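Local structure of Rab GDP dissociation inhibitor alpha (Naegleria fowleri, 6C87) at the interface of chains A and B. The protein probably binds prenylated, GDP-bound Rab GTPases, slows their release of GDP and keeps them soluble as they cycle between membranes and cytosol. Sequence-based numbering; all coordinates share one arbitrary frame. Chains: chain A/B, Rab GDP dissociation inhibitor alpha.

The interface of chains A and B. Residues chain A 228-229; chain B 92, 100, 228-229.
A:Met228 and B:Met228 meet through their thioether ends, the A:Met228 methyl CE lying 3.5 Å from B:Met228 SD. Both residues sit near the end of helix 212-229 in their own copy, and both side chains bend at chi3 (68° in A:Met228, and much the same in B:Met228), which brings each methyl toward the other copy. A:Met228 and B:Met228 bury the most surface here, 80 and 54 Å², with A:Tyr229 next at 49 Å².

A:Tyr229 supplies a polar link across the contact: its phenol OH donates to the backbone carbonyl O of B:Met228 at 3.2 Å. That donor approaches well off the C=O direction, at 106°, and is tilted from the carbonyl plane. B:Met228 CE lies over one face of the same ring, 3.7 Å above its plane and toward the rim. The ring also meets B:Tyr229 edge-to-face, with planes at 89° and centroids 5.5 Å apart.

On the other flank, the guanidinium of B:Arg100 presents a face to the A:Met228 backbone, with CA over its centre. Its neighbour B:Asn92, itself at the rim of the contact, helps fix this orientation. Although the two helix ends pair with each other, the whole interface departs from exact two-fold symmetry, and the structure alone does not show whether it forms in solution. B:Asn92 OD1 accepts from both B:Arg100 NH1 and NH2, each at 2.9 Å and close to the guanidinium plane.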
ATOM      1  N   MET A 228       3.751  28.159  -3.097  1.00 67.64           N
ATOM      2  CA  MET A 228       4.729  27.753  -4.103  1.00 71.21           C
ATOM      3  C   MET A 228       4.635  28.610  -5.359  1.00 62.61           C
ATOM      4  O   MET A 228       5.658  28.963  -5.957  1.00 70.61           O
ATOM      5  CB  MET A 228       4.556  26.270  -4.428  1.00 75.83           C
ATOM      6  CG  MET A 228       5.385  25.369  -3.533  1.00 76.02           C
ATOM      7  SD  MET A 228       5.324  23.647  -4.038  1.00 78.61           S
ATOM      8  CE  MET A 228       6.194  23.694  -5.599  1.00 76.57           C
ATOM      9  N   TYR A 229       3.415  28.960  -5.759  1.00 54.75           N
ATOM     10  CA  TYR A 229       3.166  29.730  -6.965  1.00 60.00           C
ATOM     11  C   TYR A 229       2.765  31.169  -6.680  1.00 66.13           C
ATOM     12  O   TYR A 229       2.795  31.995  -7.597  1.00 70.53           O
ATOM     13  CB  TYR A 229       2.114  29.012  -7.835  1.00 58.35           C
ATOM     14  CG  TYR A 229       2.580  27.611  -8.190  1.00 59.98           C
ATOM     15  CD1 TYR A 229       3.223  27.369  -9.395  1.00 61.66           C
ATOM     16  CD2 TYR A 229       2.450  26.552  -7.294  1.00 58.87           C
ATOM     17  CE1 TYR A 229       3.693  26.104  -9.718  1.00 62.23           C
ATOM     18  CE2 TYR A 229       2.924  25.287  -7.606  1.00 57.22           C
ATOM     19  CZ  TYR A 229       3.539  25.067  -8.825  1.00 59.44           C
ATOM     20  OH  TYR A 229       4.010  23.809  -9.151  1.00 58.68           O
TER
ATOM     21  N   ASN B  92      12.491  25.504  -7.208  1.00 47.12           N
ATOM     22  CA  ASN B  92      12.115  25.311  -5.815  1.00 47.07           C
ATOM     23  C   ASN B  92      13.348  25.222  -4.919  1.00 46.33           C
ATOM     24  O   ASN B  92      13.312  24.576  -3.868  1.00 51.29           O
ATOM     25  CB  ASN B  92      11.254  24.060  -5.656  1.00 40.73           C
ATOM     26  CG  ASN B  92      10.426  24.080  -4.393  1.00 50.27           C
ATOM     27  OD1 ASN B  92       9.743  25.064  -4.099  1.00 53.47           O
ATOM     28  ND2 ASN B  92      10.505  23.004  -3.616  1.00 51.68           N
ATOM     29  N   ARG B 100      10.664  33.741  -1.072  1.00 41.83           N
ATOM     30  CA  ARG B 100       9.286  33.621  -0.614  1.00 44.54           C
ATOM     31  C   ARG B 100       9.144  34.123   0.819  1.00 58.38           C
ATOM     32  O   ARG B 100       8.170  34.811   1.147  1.00 65.68           O
ATOM     33  CB  ARG B 100       8.836  32.166  -0.709  1.00 39.74           C
ATOM     34  CG  ARG B 100       8.513  31.664  -2.116  1.00 46.71           C
ATOM     35  CD  ARG B 100       8.401  30.141  -2.088  1.00 51.18           C
ATOM     36  NE  ARG B 100       8.509  29.518  -3.403  1.00 51.25           N
ATOM     37  CZ  ARG B 100       8.725  28.219  -3.591  1.00 56.28           C
ATOM     38  NH1 ARG B 100       8.870  27.411  -2.550  1.00 59.04           N
ATOM     39  NH2 ARG B 100       8.808  27.723  -4.817  1.00 59.16           N
ATOM     40  N   MET B 228       7.596  21.813 -11.476  1.00 49.69           N
ATOM     41  CA  MET B 228       6.768  22.950 -11.083  1.00 53.66           C
ATOM     42  C   MET B 228       6.116  23.626 -12.286  1.00 56.81           C
ATOM     43  O   MET B 228       4.910  23.905 -12.271  1.00 54.25           O
ATOM     44  CB  MET B 228       7.604  23.970 -10.313  1.00 44.54           C
ATOM     45  CG  MET B 228       7.668  23.696  -8.837  1.00 55.63           C
ATOM     46  SD  MET B 228       8.381  25.066  -7.926  1.00 57.64           S
ATOM     47  CE  MET B 228       7.090  26.295  -8.076  1.00 42.70           C
ATOM     48  N   TYR B 229       6.902  23.935 -13.321  1.00 55.83           N
ATOM     49  CA  TYR B 229       6.375  24.564 -14.523  1.00 55.88           C
ATOM     50  C   TYR B 229       6.650  23.768 -15.785  1.00 55.44           C
ATOM     51  O   TYR B 229       5.907  23.912 -16.760  1.00 58.75           O
ATOM     52  CB  TYR B 229       6.986  25.963 -14.704  1.00 53.40           C
ATOM     53  CG  TYR B 229       6.956  26.794 -13.446  1.00 50.02           C
ATOM     54  CD1 TYR B 229       5.759  27.215 -12.878  1.00 53.90           C
ATOM     55  CD2 TYR B 229       8.138  27.133 -12.811  1.00 38.11           C
ATOM     56  CE1 TYR B 229       5.752  27.959 -11.714  1.00 51.16           C
ATOM     57  CE2 TYR B 229       8.139  27.868 -11.658  1.00 42.65           C
ATOM     58  CZ  TYR B 229       6.953  28.282 -11.111  1.00 48.12           C
ATOM     59  OH  TYR B 229       6.984  29.020  -9.951  1.00 51.97           O
TER